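Local coordinates for major exported Hcp3 protein (Pseudomonas aeruginosa, PDB 3HE1) that is a secreted Hcp-family protein, probably assembling into hexameric rings that build the tube of the bacterial type VI secretion system, at residues A[129-137]-A[172-180]. Numbering follows the deposited sequence.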
ATOM      1  N   GLN A 129     -17.193  24.250 -19.320  1.00 39.52           N
ATOM      2  CA  GLN A 129     -16.449  24.428 -18.072  1.00 57.68           C
ATOM      3  C   GLN A 129     -16.917  25.665 -17.324  1.00 40.26           C
ATOM      4  O   GLN A 129     -17.095  26.724 -17.927  1.00 39.28           O
ATOM      5  CB  GLN A 129     -14.948  24.547 -18.344  1.00 64.59           C
ATOM      6  CG  GLN A 129     -14.290  23.234 -18.716  1.00 86.68           C
ATOM      7  CD  GLN A 129     -14.554  22.148 -17.692  1.00 58.51           C
ATOM      8  OE1 GLN A 129     -15.214  21.149 -17.989  1.00 51.98           O
ATOM      9  NE2 GLN A 129     -14.051  22.344 -16.476  1.00 38.48           N
ATOM     10  N   GLU A 130     -17.112  25.540 -16.014  1.00 31.83           N
ATOM     11  CA  GLU A 130     -17.541  26.689 -15.228  1.00 32.83           C
ATOM     12  C   GLU A 130     -16.914  26.749 -13.843  1.00 47.67           C
ATOM     13  O   GLU A 130     -16.607  25.728 -13.227  1.00 41.19           O
ATOM     14  CB  GLU A 130     -19.067  26.735 -15.106  1.00 33.83           C
ATOM     15  CG  GLU A 130     -19.641  25.755 -14.099  1.00 34.17           C
ATOM     16  CD  GLU A 130     -21.154  25.678 -14.172  1.00 48.36           C
ATOM     17  OE1 GLU A 130     -21.776  26.616 -14.720  1.00 42.69           O
ATOM     18  OE2 GLU A 130     -21.722  24.677 -13.690  1.00 39.14           O
ATOM     19  N   HIS A 131     -16.727  27.968 -13.364  1.00 28.94           N
ATOM     20  CA  HIS A 131     -16.335  28.177 -11.993  1.00 21.50           C
ATOM     21  C   HIS A 131     -17.588  28.065 -11.132  1.00 32.12           C
ATOM     22  O   HIS A 131     -18.575  28.762 -11.360  1.00 39.41           O
ATOM     23  CB  HIS A 131     -15.696  29.550 -11.835  1.00 33.78           C
ATOM     24  CG  HIS A 131     -15.311  29.866 -10.427  1.00 31.17           C
ATOM     25  ND1 HIS A 131     -15.335  31.145  -9.918  1.00 33.62           N
ATOM     26  CD2 HIS A 131     -14.923  29.061  -9.410  1.00 25.53           C
ATOM     27  CE1 HIS A 131     -14.960  31.116  -8.651  1.00 40.13           C
ATOM     28  NE2 HIS A 131     -14.704  29.863  -8.319  1.00 35.90           N
ATOM     29  N   TYR A 132     -17.562  27.180 -10.149  1.00 47.81           N
ATOM     30  CA  TYR A 132     -18.769  26.915  -9.379  1.00 38.15           C
ATOM     31  C   TYR A 132     -18.533  26.933  -7.862  1.00 35.06           C
ATOM     32  O   TYR A 132     -19.490  26.888  -7.100  1.00 28.94           O
ATOM     33  CB  TYR A 132     -19.365  25.568  -9.791  1.00 27.23           C
ATOM     34  CG  TYR A 132     -18.605  24.420  -9.187  1.00 25.65           C
ATOM     35  CD1 TYR A 132     -19.112  23.729  -8.093  1.00 20.74           C
ATOM     36  CD2 TYR A 132     -17.359  24.051  -9.682  1.00 36.12           C
ATOM     37  CE1 TYR A 132     -18.410  22.692  -7.517  1.00 32.17           C
ATOM     38  CE2 TYR A 132     -16.644  23.008  -9.113  1.00 41.31           C
ATOM     39  CZ  TYR A 132     -17.176  22.334  -8.026  1.00 31.59           C
ATOM     40  OH  TYR A 132     -16.478  21.298  -7.451  1.00 26.12           O
ATOM     41  N   TYR A 133     -17.274  26.991  -7.426  1.00 24.14           N
ATOM     42  CA  TYR A 133     -16.953  27.016  -5.991  1.00 16.44           C
ATOM     43  C   TYR A 133     -15.724  27.899  -5.747  1.00 39.77           C
ATOM     44  O   TYR A 133     -14.817  27.937  -6.586  1.00 36.77           O
ATOM     45  CB  TYR A 133     -16.666  25.596  -5.503  1.00 18.77           C
ATOM     46  CG  TYR A 133     -16.838  25.355  -4.017  1.00 18.16           C
ATOM     47  CD1 TYR A 133     -18.099  25.198  -3.464  1.00 25.65           C
ATOM     48  CD2 TYR A 133     -15.736  25.228  -3.178  1.00 29.02           C
ATOM     49  CE1 TYR A 133     -18.257  24.961  -2.102  1.00 32.65           C
ATOM     50  CE2 TYR A 133     -15.885  24.987  -1.827  1.00 21.17           C
ATOM     51  CZ  TYR A 133     -17.145  24.857  -1.295  1.00 22.47           C
ATOM     52  OH  TYR A 133     -17.305  24.620   0.046  1.00 29.56           O
ATOM     53  N   THR A 134     -15.691  28.608  -4.613  1.00 31.10           N
ATOM     54  CA  THR A 134     -14.490  29.346  -4.200  1.00 22.79           C
ATOM     55  C   THR A 134     -14.087  29.085  -2.755  1.00 26.61           C
ATOM     56  O   THR A 134     -14.923  28.997  -1.861  1.00 29.95           O
ATOM     57  CB  THR A 134     -14.632  30.848  -4.402  1.00 20.58           C
ATOM     58  OG1 THR A 134     -14.927  31.108  -5.780  1.00 28.32           O
ATOM     59  CG2 THR A 134     -13.341  31.575  -4.024  1.00 25.22           C
ATOM     60  N   THR A 135     -12.789  28.911  -2.561  1.00 35.05           N
ATOM     61  CA  THR A 135     -12.189  28.837  -1.241  1.00 33.97           C
ATOM     62  C   THR A 135     -11.226  30.010  -1.156  1.00 27.25           C
ATOM     63  O   THR A 135     -10.467  30.260  -2.087  1.00 30.98           O
ATOM     64  CB  THR A 135     -11.384  27.545  -1.061  1.00 25.42           C
ATOM     65  OG1 THR A 135     -12.239  26.411  -1.254  1.00 24.45           O
ATOM     66  CG2 THR A 135     -10.753  27.502   0.334  1.00 21.15           C
ATOM     67  N   VAL A 136     -11.251  30.737  -0.052  1.00 31.13           N
ATOM     68  CA  VAL A 136     -10.435  31.933   0.038  1.00 32.23           C
ATOM     69  C   VAL A 136      -9.800  32.107   1.404  1.00 29.80           C
ATOM     70  O   VAL A 136     -10.497  32.089   2.426  1.00 32.20           O
ATOM     71  CB  VAL A 136     -11.277  33.165  -0.267  1.00 17.40           C
ATOM     72  CG1 VAL A 136     -10.529  34.416   0.127  1.00 31.39           C
ATOM     73  CG2 VAL A 136     -11.623  33.202  -1.745  1.00 38.08           C
ATOM     74  N   LEU A 137      -8.482  32.283   1.421  1.00 17.00           N
ATOM     75  CA  LEU A 137      -7.785  32.611   2.660  1.00 21.85           C
ATOM     76  C   LEU A 137      -7.532  34.104   2.776  1.00 29.26           C
ATOM     77  O   LEU A 137      -7.204  34.765   1.796  1.00 31.06           O
ATOM     78  CB  LEU A 137      -6.463  31.869   2.777  1.00 26.38           C
ATOM     79  CG  LEU A 137      -6.529  30.383   2.422  1.00 51.81           C
ATOM     80  CD1 LEU A 137      -5.211  29.696   2.791  1.00 39.64           C
ATOM     81  CD2 LEU A 137      -7.718  29.717   3.111  1.00 33.58           C
ATOM     82  N   LYS A 172      -8.527  33.250   8.437  1.00 22.11           N
ATOM     83  CA  LYS A 172      -9.913  33.081   8.068  1.00 24.81           C
ATOM     84  C   LYS A 172     -10.034  32.492   6.691  1.00 21.13           C
ATOM     85  O   LYS A 172      -9.209  32.727   5.826  1.00 27.60           O
ATOM     86  CB  LYS A 172     -10.625  34.434   8.112  1.00 39.39           C
ATOM     87  CG  LYS A 172     -12.107  34.410   7.768  1.00 34.47           C
ATOM     88  CD  LYS A 172     -12.697  35.811   7.878  1.00 33.07           C
ATOM     89  CE  LYS A 172     -14.133  35.861   7.390  1.00 20.61           C
ATOM     90  NZ  LYS A 172     -14.665  37.238   7.460  1.00 30.39           N
ATOM     91  N   ILE A 173     -11.104  31.747   6.490  1.00 29.61           N
ATOM     92  CA  ILE A 173     -11.321  31.054   5.250  1.00 38.81           C
ATOM     93  C   ILE A 173     -12.792  31.148   4.955  1.00 32.46           C
ATOM     94  O   ILE A 173     -13.627  31.125   5.862  1.00 28.97           O
ATOM     95  CB  ILE A 173     -10.974  29.596   5.413  1.00 24.96           C
ATOM     96  CG1 ILE A 173     -11.338  28.806   4.157  1.00 29.57           C
ATOM     97  CG2 ILE A 173     -11.699  29.075   6.612  1.00 34.58           C
ATOM     98  CD1 ILE A 173     -10.740  27.405   4.132  1.00 30.23           C
ATOM     99  N   THR A 174     -13.105  31.284   3.679  1.00 24.47           N
ATOM    100  CA  THR A 174     -14.471  31.449   3.259  1.00 35.27           C
ATOM    101  C   THR A 174     -14.717  30.451   2.146  1.00 39.89           C
ATOM    102  O   THR A 174     -13.885  30.293   1.242  1.00 24.60           O
ATOM    103  CB  THR A 174     -14.742  32.898   2.782  1.00 29.21           C
ATOM    104  OG1 THR A 174     -14.360  33.815   3.809  1.00 37.21           O
ATOM    105  CG2 THR A 174     -16.221  33.102   2.479  1.00 53.86           C
ATOM    106  N   TRP A 175     -15.840  29.746   2.246  1.00 40.64           N
ATOM    107  CA  TRP A 175     -16.258  28.802   1.224  1.00 31.48           C
ATOM    108  C   TRP A 175     -17.546  29.314   0.615  1.00 34.29           C
ATOM    109  O   TRP A 175     -18.521  29.546   1.320  1.00 27.11           O
ATOM    110  CB  TRP A 175     -16.524  27.425   1.819  1.00 30.88           C
ATOM    111  CG  TRP A 175     -15.441  26.855   2.695  1.00 27.67           C
ATOM    112  CD1 TRP A 175     -14.412  26.023   2.314  1.00 27.27           C
ATOM    113  CD2 TRP A 175     -15.312  27.028   4.107  1.00 32.70           C
ATOM    114  NE1 TRP A 175     -13.649  25.686   3.408  1.00 20.08           N
ATOM    115  CE2 TRP A 175     -14.180  26.295   4.521  1.00 28.30           C
ATOM    116  CE3 TRP A 175     -16.041  27.746   5.068  1.00 25.88           C
ATOM    117  CZ2 TRP A 175     -13.761  26.258   5.851  1.00 50.37           C
ATOM    118  CZ3 TRP A 175     -15.623  27.712   6.388  1.00 17.74           C
ATOM    119  CH2 TRP A 175     -14.495  26.973   6.769  1.00 30.32           C
ATOM    120  N   THR A 176     -17.554  29.478  -0.698  1.00 22.06           N
ATOM    121  CA  THR A 176     -18.734  29.953  -1.386  1.00 29.64           C
ATOM    122  C   THR A 176     -19.084  29.016  -2.517  1.00 30.72           C
ATOM    123  O   THR A 176     -18.199  28.588  -3.250  1.00 22.96           O
ATOM    124  CB  THR A 176     -18.464  31.294  -2.011  1.00 25.10           C
ATOM    125  OG1 THR A 176     -17.937  32.180  -1.014  1.00 29.87           O
ATOM    126  CG2 THR A 176     -19.744  31.852  -2.598  1.00 40.41           C
ATOM    127  N   HIS A 177     -20.363  28.689  -2.654  1.00 34.82           N
ATOM    128  CA  HIS A 177     -20.825  27.997  -3.848  1.00 30.46           C
ATOM    129  C   HIS A 177     -21.333  29.064  -4.810  1.00 27.92           C
ATOM    130  O   HIS A 177     -22.200  29.851  -4.444  1.00 35.71           O
ATOM    131  CB  HIS A 177     -21.915  26.969  -3.527  1.00 27.03           C
ATOM    132  CG  HIS A 177     -22.295  26.124  -4.702  1.00 20.18           C
ATOM    133  ND1 HIS A 177     -22.157  24.753  -4.716  1.00 28.71           N
ATOM    134  CD2 HIS A 177     -22.759  26.466  -5.928  1.00 22.15           C
ATOM    135  CE1 HIS A 177     -22.542  24.286  -5.892  1.00 46.65           C
ATOM    136  NE2 HIS A 177     -22.913  25.306  -6.647  1.00 26.60           N
ATOM    137  N   GLU A 178     -20.785  29.083  -6.030  1.00 46.24           N
ATOM    138  CA  GLU A 178     -20.945  30.200  -6.982  1.00 32.39           C
ATOM    139  C   GLU A 178     -22.185  30.153  -7.873  1.00 34.56           C
ATOM    140  O   GLU A 178     -22.625  31.192  -8.380  1.00 49.00           O
ATOM    141  CB  GLU A 178     -19.710  30.339  -7.889  1.00 22.21           C
ATOM    142  CG  GLU A 178     -18.413  30.670  -7.165  1.00 30.19           C
ATOM    143  CD  GLU A 178     -18.431  32.037  -6.501  1.00 26.79           C
ATOM    144  OE1 GLU A 178     -19.388  32.804  -6.720  1.00 36.08           O
ATOM    145  OE2 GLU A 178     -17.481  32.351  -5.757  1.00 31.61           O
ATOM    146  N   VAL A 179     -22.727  28.959  -8.093  1.00 19.32           N
ATOM    147  CA  VAL A 179     -23.931  28.825  -8.906  1.00 23.98           C
ATOM    148  C   VAL A 179     -25.188  28.831  -8.030  1.00 21.56           C
ATOM    149  O   VAL A 179     -26.192  29.455  -8.372  1.00 27.00           O
ATOM    150  CB  VAL A 179     -23.894  27.555  -9.779  1.00 25.23           C
ATOM    151  CG1 VAL A 179     -24.868  27.683 -10.947  1.00 18.72           C
ATOM    152  CG2 VAL A 179     -22.476  27.311 -10.279  1.00 32.83           C
ATOM    153  N   SER A 180     -25.111  28.150  -6.887  1.00 34.75           N
ATOM    154  CA  SER A 180     -26.266  27.952  -6.011  1.00 44.68           C
ATOM    155  C   SER A 180     -26.345  28.981  -4.875  1.00 48.82           C
ATOM    156  O   SER A 180     -27.340  29.037  -4.149  1.00 53.89           O
ATOM    157  CB  SER A 180     -26.283  26.521  -5.454  1.00 24.21           C
ATOM    158  OG  SER A 180     -26.555  25.574  -6.475  1.00 32.37           O
TER
HETATM  159  O   HOH W   1     -15.390  31.824  -0.990  1.00 21.49           O
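Thr134 faces Thr176, and Val136 faces Thr174, in hydrogen-bonded pairs of an antiparallel beta ladder, part of the curled Hcp beta-barrel sheet; the axes of 129-137 and 172-177 come within 4.7 Å, antiparallel at 170°. At Thr134 and Thr176 the N-H of each residue meets the other's carbonyl oxygen almost straight, whereas the Val136–Thr174 pair is more bent.

The tight face carries Tyr133, Thr135, Leu137, Ile173, Trp175 and His177, all buried. With CG anti to the backbone N, the Tyr133 ring leans over the neighbouring strand: Thr176 O stands over one ring face, off-centre, and Tyr133 OH reaches to 3.4 Å from Trp175 CB. Tyr133 and Trp175 lie side by side, as do Leu137 and Ile173, where CD2 of the leucine sits 3.9 Å from CG1 of the isoleucine. Thr135 turns CG2 to Ile173 CD1 (3.8 Å) while its hydroxyl is hydrogen-bonded to Trp120 NE1. A second subunit adds Phe96 against Tyr133 and Leu104 against Trp175, so this face also serves subunit assembly.

On the opposite, looser face Val136, Thr174 and Thr176 are partly exposed, while Thr134 is buried. There water 1 lies 2.6 Å from Thr176 OG1 and gives a weak bond to Thr134 O.

Past the ladder, Glu178 N hydrogen-bonds Tyr132 O from above the carbonyl plane, 55° out of it. Chi1 near -63° sets CG of the exposed Glu178 over a face of the His131 ring in a CH-pi contact, and the bend at chi2 turns the carboxylate back toward Thr134. Tyr132 directs its ring edge at the His177 face; Tyr132 OH hydrogen-bonds His162, and His177 NE2 the backbone carbonyl of Asp47, both of the second subunit. Beside this pair, Val179 CG2 packs 3.6 Å from Tyr132 CB.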